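Long-range contacts in aspartokinase 1, chloroplastic (Arabidopsis thaliana, PDB 2CDQ), which catalyses ATP-dependent phosphorylation of L-aspartate to 4-phospho-L-aspartate, the first step of the aspartate-family amino acid pathway, under allosteric control by lysine and S-adenosylmethionine: residues 165-170 and 204-209; 174-179 and 193-198; 213-218 and 225-230; 240-245 and 299-304. All coordinates share one frame; numbering follows the deposited sequence.

Interaction 1 (165-170 and 204-209)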
loop_
_atom_site.group_PDB
_atom_site.type_symbol
_atom_site.label_atom_id
_atom_site.label_comp_id
_atom_site.label_asym_id
_atom_site.label_seq_id
_atom_site.Cartn_x
_atom_site.Cartn_y
_atom_site.Cartn_z
ATOM N N LYS A 165 10.523 -52.476 -4.371
ATOM C CA LYS A 165 11.426 -52.271 -3.242
ATOM C C LYS A 165 11.425 -50.792 -2.855
ATOM O O LYS A 165 11.734 -49.921 -3.679
ATOM C CB LYS A 165 12.838 -52.775 -3.566
ATOM C CG LYS A 165 13.844 -52.668 -2.415
ATOM C CD LYS A 165 13.338 -53.320 -1.121
ATOM C CE LYS A 165 14.239 -52.989 0.072
ATOM N NZ LYS A 165 15.548 -53.706 0.016
ATOM N N ALA A 166 11.051 -50.524 -1.602
ATOM C CA ALA A 166 10.836 -49.161 -1.116
ATOM C C ALA A 166 11.221 -48.990 0.354
ATOM O O ALA A 166 11.062 -49.910 1.164
ATOM C CB ALA A 166 9.389 -48.751 -1.336
ATOM N N ARG A 167 11.726 -47.801 0.683
ATOM C CA ARG A 167 12.183 -47.472 2.032
ATOM C C ARG A 167 11.546 -46.162 2.474
ATOM O O ARG A 167 11.670 -45.142 1.792
ATOM C CB ARG A 167 13.719 -47.380 2.061
ATOM C CG ARG A 167 14.330 -46.827 3.354
ATOM C CD ARG A 167 15.703 -47.434 3.667
ATOM N NE ARG A 167 16.575 -47.576 2.492
ATOM C CZ ARG A 167 16.959 -48.744 1.966
ATOM N NH1 ARG A 167 16.559 -49.897 2.502
ATOM N NH2 ARG A 167 17.748 -48.765 0.897
ATOM N N GLN A 168 10.850 -46.195 3.607
ATOM C CA GLN A 168 10.200 -44.996 4.121
ATOM C C GLN A 168 11.197 -44.167 4.910
ATOM O O GLN A 168 12.025 -44.705 5.645
ATOM C CB GLN A 168 8.962 -45.341 4.962
ATOM C CG GLN A 168 9.168 -45.412 6.476
ATOM C CD GLN A 168 9.140 -44.047 7.151
ATOM O OE1 GLN A 168 8.518 -43.099 6.662
ATOM N NE2 GLN A 168 9.818 -43.945 8.280
ATOM N N TYR A 169 11.111 -42.852 4.751
ATOM C CA TYR A 169 12.010 -41.944 5.429
ATOM C C TYR A 169 11.246 -40.896 6.213
ATOM O O TYR A 169 10.382 -40.206 5.666
ATOM C CB TYR A 169 12.902 -41.243 4.414
ATOM C CG TYR A 169 13.992 -42.102 3.820
ATOM C CD1 TYR A 169 13.946 -42.495 2.481
ATOM C CD2 TYR A 169 15.084 -42.508 4.592
ATOM C CE1 TYR A 169 14.960 -43.279 1.930
ATOM C CE2 TYR A 169 16.098 -43.287 4.052
ATOM C CZ TYR A 169 16.032 -43.668 2.724
ATOM O OH TYR A 169 17.036 -44.438 2.194
ATOM N N ASP A 170 11.559 -40.784 7.498
ATOM C CA ASP A 170 11.147 -39.628 8.269
ATOM C C ASP A 170 12.129 -38.507 7.938
ATOM O O ASP A 170 13.341 -38.662 8.118
ATOM C CB ASP A 170 11.140 -39.941 9.766
ATOM C CG ASP A 170 9.969 -40.825 10.177
ATOM O OD1 ASP A 170 9.112 -41.132 9.307
ATOM O OD2 ASP A 170 9.898 -41.209 11.377
ATOM N N MET A 204 22.996 -46.608 -2.969
ATOM C CA MET A 204 24.129 -47.360 -3.497
ATOM C C MET A 204 24.263 -48.715 -2.811
ATOM O O MET A 204 24.530 -49.719 -3.478
ATOM C CB MET A 204 25.434 -46.556 -3.402
ATOM C CG MET A 204 25.456 -45.266 -4.241
ATOM S SD MET A 204 24.884 -45.446 -5.957
ATOM C CE MET A 204 26.317 -46.208 -6.732
ATOM N N HIS A 205 24.068 -48.741 -1.488
ATOM C CA HIS A 205 24.068 -50.000 -0.735
ATOM C C HIS A 205 23.025 -50.975 -1.304
ATOM O O HIS A 205 23.380 -52.084 -1.716
ATOM C CB HIS A 205 23.859 -49.760 0.764
ATOM C CG HIS A 205 24.140 -50.965 1.611
ATOM N ND1 HIS A 205 23.140 -51.779 2.110
ATOM C CD2 HIS A 205 25.310 -51.502 2.039
ATOM C CE1 HIS A 205 23.682 -52.759 2.813
ATOM N NE2 HIS A 205 24.996 -52.614 2.785
ATOM N N ASP A 206 21.755 -50.558 -1.325
ATOM C CA ASP A 206 20.704 -51.257 -2.087
ATOM C C ASP A 206 19.560 -50.319 -2.513
ATOM O O ASP A 206 18.866 -49.750 -1.662
ATOM C CB ASP A 206 20.180 -52.520 -1.368
ATOM C CG ASP A 206 19.497 -52.223 -0.037
ATOM O OD1 ASP A 206 19.857 -51.228 0.636
ATOM O OD2 ASP A 206 18.598 -53.008 0.341
ATOM N N PRO A 207 19.370 -50.158 -3.839
ATOM C CA PRO A 207 18.381 -49.224 -4.390
ATOM C C PRO A 207 16.922 -49.571 -4.062
ATOM O O PRO A 207 16.431 -50.653 -4.401
ATOM C CB PRO A 207 18.637 -49.284 -5.904
ATOM C CG PRO A 207 19.304 -50.591 -6.133
ATOM C CD PRO A 207 20.112 -50.862 -4.903
ATOM N N ALA A 208 16.253 -48.640 -3.388
ATOM C CA ALA A 208 14.825 -48.726 -3.101
ATOM C C ALA A 208 14.219 -47.349 -3.330
ATOM O O ALA A 208 14.910 -46.340 -3.180
ATOM C CB ALA A 208 14.594 -49.176 -1.664
ATOM N N VAL A 209 12.941 -47.307 -3.703
ATOM C CA VAL A 209 12.243 -46.033 -3.922
ATOM C C VAL A 209 11.987 -45.331 -2.580
ATOM O O VAL A 209 11.205 -45.825 -1.757
ATOM C CB VAL A 209 10.909 -46.221 -4.697
ATOM C CG1 VAL A 209 10.253 -44.876 -4.972
ATOM C CG2 VAL A 209 11.138 -46.980 -6.009
#
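Lys165 and Arg167 both reach Asp206, and Ala208 packs against the backbone and side chains of the same two residues. Lys165 starts with CG anti to the backbone N (chi1 -177°), and this lays CG beside Ala208. Lys165 CG is 3.6 Å from Ala208 CB and 3.8 Å from Pro207 O. The chain then bends, and its tip forms a salt bridge: Lys165 NZ lies 3.1 Å from Asp206 OD2. As a hydrogen bond this contact is weak. Arg167 takes the other carboxylate oxygen. Its NH2 is 3.3 Å from Asp206 OD1, which it meets from above the carboxylate plane. The guanidinium and carboxylate planes are 34° apart. The same NH2 also makes a weak bond to Asp206 O, near the guanidinium plane. One carboxylate thus joins two cations in a salt-bridge network.

The backbones are joined by a parallel beta bridge between Ala166 and Val209. It pairs strand 166-169 with the start of strand 209-219 in the central sheet of the amino acid kinase domain. Val209 N donates to Lys165 O (2.9 Å), and Arg167 N donates to Val209 O (3.2 Å). Asp206 and Ala208 lie on the link from helix 191-205 to that strand.

Ala208 CB sits over one face of the Arg167 guanidinium, offset toward its rim. At the guanidinium edge, Arg167 NE donates in plane to Tyr169 OH, 3.2 Å away. Tyr169 OH is in turn hydrogen-bonded to Asp202 of helix 191-205. Arg167 CG lies over one face of the Tyr169 ring.

Interaction 2 (174-179 and 193-198)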
loop_
_atom_site.group_PDB
_atom_site.type_symbol
_atom_site.label_atom_id
_atom_site.label_comp_id
_atom_site.label_asym_id
_atom_site.label_seq_id
_atom_site.Cartn_x
_atom_site.Cartn_y
_atom_site.Cartn_z
ATOM N N ILE A 174 16.586 -37.886 8.499
ATOM C CA ILE A 174 17.532 -37.984 7.373
ATOM C C ILE A 174 18.350 -36.715 7.069
ATOM O O ILE A 174 19.115 -36.678 6.096
ATOM C CB ILE A 174 16.856 -38.499 6.071
ATOM C CG1 ILE A 174 15.794 -37.513 5.568
ATOM C CG2 ILE A 174 16.273 -39.884 6.298
ATOM C CD1 ILE A 174 15.407 -37.711 4.114
ATOM N N GLY A 175 18.192 -35.683 7.893
ATOM C CA GLY A 175 18.974 -34.468 7.712
ATOM C C GLY A 175 18.221 -33.263 7.174
ATOM O O GLY A 175 18.812 -32.405 6.515
ATOM N N PHE A 176 16.915 -33.203 7.432
ATOM C CA PHE A 176 16.176 -31.957 7.276
ATOM C C PHE A 176 16.431 -31.158 8.547
ATOM O O PHE A 176 15.818 -31.411 9.590
ATOM C CB PHE A 176 14.674 -32.205 7.040
ATOM C CG PHE A 176 14.273 -32.156 5.588
ATOM C CD1 PHE A 176 14.475 -33.251 4.753
ATOM C CD2 PHE A 176 13.697 -31.006 5.052
ATOM C CE1 PHE A 176 14.114 -33.201 3.403
ATOM C CE2 PHE A 176 13.332 -30.944 3.700
ATOM C CZ PHE A 176 13.542 -32.042 2.878
ATOM N N ILE A 177 17.377 -30.224 8.459
ATOM C CA ILE A 177 17.797 -29.427 9.616
ATOM C C ILE A 177 17.135 -28.047 9.576
ATOM O O ILE A 177 17.143 -27.371 8.543
ATOM C CB ILE A 177 19.349 -29.305 9.714
ATOM C CG1 ILE A 177 20.042 -30.644 9.381
ATOM C CG2 ILE A 177 19.775 -28.770 11.089
ATOM C CD1 ILE A 177 19.707 -31.823 10.318
ATOM N N THR A 178 16.583 -27.640 10.717
ATOM C CA THR A 178 15.643 -26.528 10.780
ATOM C C THR A 178 15.836 -25.623 12.003
ATOM O O THR A 178 16.409 -26.047 13.010
ATOM C CB THR A 178 14.212 -27.092 10.758
ATOM O OG1 THR A 178 13.842 -27.371 9.403
ATOM C CG2 THR A 178 13.232 -26.126 11.331
ATOM N N THR A 179 15.363 -24.377 11.903
ATOM C CA THR A 179 15.296 -23.468 13.059
ATOM C C THR A 179 14.253 -23.958 14.057
ATOM O O THR A 179 13.360 -24.727 13.710
ATOM C CB THR A 179 14.967 -22.001 12.663
ATOM O OG1 THR A 179 13.647 -21.925 12.104
ATOM C CG2 THR A 179 15.986 -21.457 11.670
ATOM N N PRO A 193 23.746 -30.867 1.984
ATOM C CA PRO A 193 24.796 -31.895 2.059
ATOM C C PRO A 193 24.411 -33.125 2.897
ATOM O O PRO A 193 24.771 -34.251 2.527
ATOM C CB PRO A 193 25.977 -31.152 2.700
ATOM C CG PRO A 193 25.680 -29.695 2.488
ATOM C CD PRO A 193 24.193 -29.604 2.601
ATOM N N ALA A 194 23.686 -32.906 4.000
ATOM C CA ALA A 194 23.284 -33.989 4.905
ATOM C C ALA A 194 22.317 -34.966 4.246
ATOM O O ALA A 194 22.447 -36.182 4.405
ATOM C CB ALA A 194 22.678 -33.425 6.181
ATOM N N VAL A 195 21.355 -34.422 3.504
ATOM C CA VAL A 195 20.312 -35.218 2.858
ATOM C C VAL A 195 20.842 -35.986 1.643
ATOM O O VAL A 195 20.533 -37.171 1.474
ATOM C CB VAL A 195 19.077 -34.345 2.499
ATOM C CG1 VAL A 195 18.182 -35.026 1.462
ATOM C CG2 VAL A 195 18.288 -34.025 3.760
ATOM N N ALA A 196 21.643 -35.314 0.814
ATOM C CA ALA A 196 22.264 -35.950 -0.349
ATOM C C ALA A 196 23.123 -37.147 0.065
ATOM O O ALA A 196 23.088 -38.198 -0.581
ATOM C CB ALA A 196 23.091 -34.942 -1.131
ATOM N N LYS A 197 23.863 -36.977 1.161
ATOM C CA LYS A 197 24.753 -38.009 1.699
ATOM C C LYS A 197 23.981 -39.214 2.237
ATOM O O LYS A 197 24.357 -40.363 1.984
ATOM C CB LYS A 197 25.641 -37.415 2.797
ATOM C CG LYS A 197 26.989 -38.098 2.987
ATOM C CD LYS A 197 26.970 -39.087 4.145
ATOM C CE LYS A 197 28.312 -39.121 4.866
ATOM N NZ LYS A 197 29.449 -39.413 3.949
ATOM N N ARG A 198 22.903 -38.942 2.972
ATOM C CA ARG A 198 22.090 -39.995 3.581
ATOM C C ARG A 198 21.290 -40.767 2.531
ATOM O O ARG A 198 21.190 -41.996 2.597
ATOM C CB ARG A 198 21.149 -39.404 4.635
ATOM C CG ARG A 198 21.082 -40.187 5.946
ATOM C CD ARG A 198 20.280 -41.476 5.827
ATOM N NE ARG A 198 19.837 -41.931 7.142
ATOM C CZ ARG A 198 19.004 -42.946 7.350
ATOM N NH1 ARG A 198 18.513 -43.633 6.326
ATOM N NH2 ARG A 198 18.657 -43.276 8.591
#
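Val195 packs closely against Gly175 and Phe176, on the buried side of this contact. Its CG2 branch does the touching. Val195 CG1 is anti to the backbone N (chi1 162°), while CG2 lies anti to the carbonyl carbon and faces the loop. Val195 CG2 is 3.5 Å from Gly175 C. It also lies 4.0 Å from Phe176 CD1, and the two side chains approach at a slant. Gly175 has a positive phi of 107° and no side chain, so here the helix meets bare backbone. The nearest pair of CA atoms, Gly175 and Val195, is 5.1 Å apart. Phe176 also packs on Thr236, Thr239 and Ile240 of helix 232-244.

Strand 177-178, helix 191-205 and strand 209-219 form a beta-alpha-beta unit of the amino acid kinase domain. The contact sets the helix against the loop that leads into the first strand. No hydrogen bond crosses between the two segments.

The other side is looser. Ala194 and Arg198 are partly exposed there, although Ile174 itself is buried. Ala194 CB comes no nearer than 4.0 Å to Gly175 O. Arg198 passes Ile174 at about a right angle. Its CB is 3.7 Å from Ile174 O, and Ile174 CG2 lies over one face of the guanidinium, offset toward the rim. The charged end of Arg198 is held elsewhere, by salt bridges from NH1 to Asp202 and from NH2 to Glu173.

Interaction 3 (213-218 and 225-230)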
loop_
_atom_site.group_PDB
_atom_site.type_symbol
_atom_site.label_atom_id
_atom_site.label_comp_id
_atom_site.label_asym_id
_atom_site.label_seq_id
_atom_site.Cartn_x
_atom_site.Cartn_y
_atom_site.Cartn_z
ATOM N N THR A 213 8.444 -38.210 4.272
ATOM C CA THR A 213 7.457 -37.337 4.912
ATOM C C THR A 213 7.680 -35.900 4.448
ATOM O O THR A 213 8.824 -35.466 4.298
ATOM C CB THR A 213 7.597 -37.365 6.437
ATOM O OG1 THR A 213 8.901 -36.904 6.795
ATOM C CG2 THR A 213 7.389 -38.771 6.983
ATOM N N GLY A 214 6.596 -35.157 4.254
ATOM C CA GLY A 214 6.677 -33.913 3.509
ATOM C C GLY A 214 6.745 -32.635 4.317
ATOM O O GLY A 214 7.391 -31.662 3.923
ATOM N N PHE A 215 6.082 -32.618 5.454
ATOM C CA PHE A 215 5.813 -31.349 6.114
ATOM C C PHE A 215 6.822 -31.108 7.252
ATOM O O PHE A 215 6.692 -30.155 8.018
ATOM C CB PHE A 215 4.349 -31.390 6.588
ATOM C CG PHE A 215 3.783 -30.077 7.028
ATOM C CD1 PHE A 215 4.345 -28.871 6.642
ATOM C CD2 PHE A 215 2.637 -30.059 7.819
ATOM C CE1 PHE A 215 3.791 -27.669 7.067
ATOM C CE2 PHE A 215 2.076 -28.870 8.238
ATOM C CZ PHE A 215 2.650 -27.672 7.863
ATOM N N LEU A 216 7.858 -31.943 7.314
ATOM C CA LEU A 216 8.621 -32.118 8.552
ATOM C C LEU A 216 10.120 -31.820 8.504
ATOM O O LEU A 216 10.772 -31.953 7.462
ATOM C CB LEU A 216 8.403 -33.531 9.105
ATOM C CG LEU A 216 6.968 -34.044 9.210
ATOM C CD1 LEU A 216 6.974 -35.474 9.718
ATOM C CD2 LEU A 216 6.119 -33.156 10.107
ATOM N N GLY A 217 10.647 -31.427 9.664
ATOM C CA GLY A 217 12.072 -31.174 9.864
ATOM C C GLY A 217 12.471 -31.353 11.321
ATOM O O GLY A 217 11.624 -31.624 12.182
ATOM N N LYS A 218 13.768 -31.210 11.592
ATOM C CA LYS A 218 14.301 -31.332 12.950
ATOM C C LYS A 218 15.014 -30.051 13.375
ATOM O O LYS A 218 15.890 -29.545 12.657
ATOM C CB LYS A 218 15.246 -32.538 13.061
ATOM C CG LYS A 218 15.606 -32.922 14.503
ATOM C CD LYS A 218 16.299 -34.283 14.595
ATOM C CE LYS A 218 17.787 -34.184 14.285
ATOM N NZ LYS A 218 18.453 -35.512 14.375
ATOM N N VAL A 225 10.863 -32.443 16.615
ATOM C CA VAL A 225 10.164 -32.501 15.331
ATOM C C VAL A 225 9.572 -31.140 14.968
ATOM O O VAL A 225 8.985 -30.451 15.809
ATOM C CB VAL A 225 9.060 -33.591 15.316
ATOM C CG1 VAL A 225 8.476 -33.740 13.921
ATOM C CG2 VAL A 225 9.620 -34.935 15.796
ATOM N N THR A 226 9.734 -30.768 13.705
ATOM C CA THR A 226 9.360 -29.448 13.231
ATOM C C THR A 226 8.563 -29.529 11.925
ATOM O O THR A 226 8.833 -30.392 11.093
ATOM C CB THR A 226 10.638 -28.593 13.049
ATOM O OG1 THR A 226 10.875 -27.840 14.243
ATOM C CG2 THR A 226 10.515 -27.642 11.886
ATOM N N THR A 227 7.583 -28.640 11.756
ATOM C CA THR A 227 6.886 -28.492 10.470
ATOM C C THR A 227 7.400 -27.280 9.703
ATOM O O THR A 227 7.755 -26.268 10.301
ATOM C CB THR A 227 5.350 -28.397 10.610
ATOM O OG1 THR A 227 5.002 -27.277 11.429
ATOM C CG2 THR A 227 4.788 -29.660 11.211
ATOM N N LEU A 228 7.419 -27.387 8.377
ATOM C CA LEU A 228 8.079 -26.395 7.522
ATOM C C LEU A 228 7.253 -25.140 7.204
ATOM O O LEU A 228 7.668 -24.315 6.388
ATOM C CB LEU A 228 8.576 -27.061 6.228
ATOM C CG LEU A 228 9.474 -28.297 6.384
ATOM C CD1 LEU A 228 9.755 -28.947 5.045
ATOM C CD2 LEU A 228 10.776 -27.972 7.101
ATOM N N GLY A 229 6.104 -24.992 7.866
ATOM C CA GLY A 229 5.208 -23.855 7.650
ATOM C C GLY A 229 4.535 -23.938 6.295
ATOM O O GLY A 229 4.439 -25.019 5.711
ATOM N N ARG A 230 4.066 -22.799 5.789
ATOM C CA ARG A 230 3.582 -22.710 4.411
ATOM C C ARG A 230 4.681 -23.238 3.501
ATOM O O ARG A 230 5.867 -23.218 3.862
ATOM C CB ARG A 230 3.260 -21.260 4.044
ATOM C CG ARG A 230 2.198 -20.611 4.906
ATOM C CD ARG A 230 2.322 -19.089 4.884
ATOM N NE ARG A 230 1.437 -18.410 5.840
ATOM C CZ ARG A 230 0.179 -18.756 6.118
ATOM N NH1 ARG A 230 -0.398 -19.784 5.506
ATOM N NH2 ARG A 230 -0.515 -18.058 7.008
#
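Leu216, Gly217 and Lys218 pair in antiparallel register with Thr227, Thr226 and Val225, the two short strands running at 136° to each other. Gly217 and Thr226 form the hydrogen-bonded pair, each backbone N donating to the other's O. Leu216-Thr227 and Lys218-Val225 are non-hydrogen-bonded pairs. One further bond lies past the paired strands, from Leu228 N to Phe215 O (2.9 Å).

Phe215 has the largest surface buried by this contact. Its CG is anti to the backbone N (chi1 -167°), which places the ring beside Thr227 and Gly229. Thr227 CB lies over the centre of the ring face, 3.9 Å from the centroid and 8° off the normal, in a CH-pi contact. The backbone of Gly229 lies at the ring edge, with its O near the ring plane. Thr227 CG2 lies beside the ring and also meets Leu216 CD2, at 3.9 Å. Leu216, Thr227, Lys218 and Val225 share one face of the sheet.

Thr226 is on the opposite face, where Gly217 has no side chain. Leu228 also packs against the backbone here: its CG is 3.7 Å from Phe215 O, and its CD1 is 3.8 Å from Gly214 O. Leu228 further touches Leu235 and Thr236 of helix 232-244.

The Phe215 side chain contacts Glu148, a substrate-binding residue, and is about 4 Å from a bound lysine. Asp141 of the same helix 137-161 accepts a hydrogen bond from Thr227 N. The arrangement is a beta hairpin of the amino acid kinase fold that borders the substrate site.

Interaction 4 (240-245 and 299-304)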
loop_
_atom_site.group_PDB
_atom_site.type_symbol
_atom_site.label_atom_id
_atom_site.label_comp_id
_atom_site.label_asym_id
_atom_site.label_seq_id
_atom_site.Cartn_x
_atom_site.Cartn_y
_atom_site.Cartn_z
ATOM N N ILE A 240 14.808 -31.543 -1.629
ATOM C CA ILE A 240 15.392 -32.793 -2.127
ATOM C C ILE A 240 15.933 -32.636 -3.556
ATOM O O ILE A 240 17.017 -33.135 -3.875
ATOM C CB ILE A 240 14.382 -33.962 -2.041
ATOM C CG1 ILE A 240 14.118 -34.316 -0.577
ATOM C CG2 ILE A 240 14.895 -35.188 -2.785
ATOM C CD1 ILE A 240 12.845 -35.096 -0.367
ATOM N N GLY A 241 15.185 -31.926 -4.396
ATOM C CA GLY A 241 15.608 -31.622 -5.763
ATOM C C GLY A 241 16.967 -30.947 -5.832
ATOM O O GLY A 241 17.865 -31.436 -6.526
ATOM N N LYS A 242 17.114 -29.832 -5.108
ATOM C CA LYS A 242 18.375 -29.080 -5.042
ATOM C C LYS A 242 19.507 -29.915 -4.438
ATOM O O LYS A 242 20.637 -29.895 -4.935
ATOM C CB LYS A 242 18.194 -27.772 -4.256
ATOM C CG LYS A 242 19.472 -26.936 -4.102
ATOM C CD LYS A 242 19.193 -25.563 -3.485
ATOM C CE LYS A 242 20.415 -24.636 -3.555
ATOM N NZ LYS A 242 21.285 -24.703 -2.341
ATOM N N ALA A 243 19.188 -30.654 -3.379
ATOM C CA ALA A 243 20.170 -31.469 -2.670
ATOM C C ALA A 243 20.748 -32.580 -3.545
ATOM O O ALA A 243 21.917 -32.952 -3.396
ATOM C CB ALA A 243 19.559 -32.051 -1.401
ATOM N N LEU A 244 19.931 -33.098 -4.460
ATOM C CA LEU A 244 20.339 -34.205 -5.325
ATOM C C LEU A 244 20.579 -33.775 -6.779
ATOM O O LEU A 244 20.871 -34.613 -7.635
ATOM C CB LEU A 244 19.309 -35.345 -5.255
ATOM C CG LEU A 244 19.374 -36.327 -4.078
ATOM C CD1 LEU A 244 18.960 -35.678 -2.758
ATOM C CD2 LEU A 244 18.513 -37.556 -4.358
ATOM N N GLY A 245 20.453 -32.473 -7.043
ATOM C CA GLY A 245 20.682 -31.903 -8.374
ATOM C C GLY A 245 19.935 -32.592 -9.505
ATOM O O GLY A 245 20.501 -32.837 -10.573
ATOM N N ALA A 299 14.357 -24.471 -5.703
ATOM C CA ALA A 299 14.364 -24.803 -7.128
ATOM C C ALA A 299 14.891 -23.635 -7.950
ATOM O O ALA A 299 15.553 -23.839 -8.972
ATOM C CB ALA A 299 12.979 -25.205 -7.601
ATOM N N ARG A 300 14.590 -22.415 -7.499
ATOM C CA ARG A 300 15.076 -21.204 -8.159
ATOM C C ARG A 300 16.600 -21.143 -8.094
ATOM O O ARG A 300 17.262 -21.047 -9.131
ATOM C CB ARG A 300 14.460 -19.942 -7.538
ATOM C CG ARG A 300 13.001 -19.673 -7.917
ATOM C CD ARG A 300 12.527 -18.311 -7.390
ATOM N NE ARG A 300 12.925 -17.200 -8.259
ATOM C CZ ARG A 300 12.083 -16.342 -8.833
ATOM N NH1 ARG A 300 10.774 -16.437 -8.629
ATOM N NH2 ARG A 300 12.552 -15.372 -9.606
ATOM N N GLU A 301 17.146 -21.225 -6.877
ATOM C CA GLU A 301 18.593 -21.128 -6.674
ATOM C C GLU A 301 19.345 -22.367 -7.168
ATOM O O GLU A 301 20.491 -22.265 -7.616
ATOM C CB GLU A 301 18.940 -20.791 -5.214
ATOM C CG GLU A 301 18.412 -21.770 -4.170
ATOM C CD GLU A 301 18.340 -21.182 -2.759
ATOM O OE1 GLU A 301 18.042 -21.950 -1.812
ATOM O OE2 GLU A 301 18.569 -19.962 -2.593
ATOM N N GLY A 302 18.688 -23.526 -7.105
ATOM C CA GLY A 302 19.250 -24.758 -7.656
ATOM C C GLY A 302 19.093 -24.855 -9.166
ATOM O O GLY A 302 19.662 -25.751 -9.795
ATOM N N GLU A 303 18.317 -23.930 -9.737
ATOM C CA GLU A 303 18.024 -23.873 -11.179
ATOM C C GLU A 303 17.463 -25.182 -11.737
ATOM O O GLU A 303 18.014 -25.771 -12.671
ATOM C CB GLU A 303 19.238 -23.391 -11.978
ATOM C CG GLU A 303 19.541 -21.921 -11.762
ATOM C CD GLU A 303 20.486 -21.369 -12.800
ATOM O OE1 GLU A 303 19.994 -20.748 -13.767
ATOM O OE2 GLU A 303 21.714 -21.565 -12.658
ATOM N N ILE A 304 16.355 -25.616 -11.140
ATOM C CA ILE A 304 15.671 -26.853 -11.505
ATOM C C ILE A 304 14.209 -26.527 -11.807
ATOM O O ILE A 304 13.499 -26.003 -10.938
ATOM C CB ILE A 304 15.702 -27.872 -10.343
ATOM C CG1 ILE A 304 17.109 -27.996 -9.758
ATOM C CG2 ILE A 304 15.174 -29.226 -10.792
ATOM C CD1 ILE A 304 17.122 -28.483 -8.333
#
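Lys242 lies against Glu301 and Gly302 where two helices of the amino acid kinase domain end side by side. Each helix finishes in a Schellman motif, with Gly245 and Glu303 at positive phi. The nearest CA atoms, those of Lys242 and Gly302, are 5.1 Å apart.

The packing between side chains is mostly aliphatic. Lys242 runs out extended, with CG anti to the backbone N (chi1 178°), and bends only at its last torsion. It crosses Glu301 at about a right angle. Lys242 CE is 3.6 Å from Glu301 CG.

The charges are near but do not pair closely. Lys242 NZ is 4.3 Å from Glu301 OE1, beyond a salt bridge. The ammonium also makes a cation-pi contact with Tyr192 of helix 191-205, and a long, weak ion pair with Glu189. The two segments share no hydrogen bond.

Side chains also pack on backbone. Lys242 CG is 4.2 Å from Gly302 CA. Ile304, just past the second helix, touches Ile249 of strand 248-253 as well. Ile304 CD1 meets the first helix, 3.5 Å from both Gly241 C and Lys242 N.

Overall arrangement
All four contacts lie in the amino acid kinase domain. Interactions 1, 2 and 3 reach the same sheet, with strand 209-219 beside strands 166-169, 177-178 and 225-227. Interactions 1 and 2 share helix 191-205 and meet where Tyr169 CE2 is 3.3 Å from Arg198 NH1. Interaction 2 joins interaction 3 through probable backbone hydrogen bonds, such as Thr178 N to Lys218 O (2.8 Å). Interaction 4 touches interaction 2 where Phe176 CE1 is 4.1 Å from Ile240 CG1. Interaction 3 borders the substrate site. The Phe176 side chain of interaction 2 is about 12 Å from a bound lysine, whereas interaction 1 lies away from the substrate and effector sites.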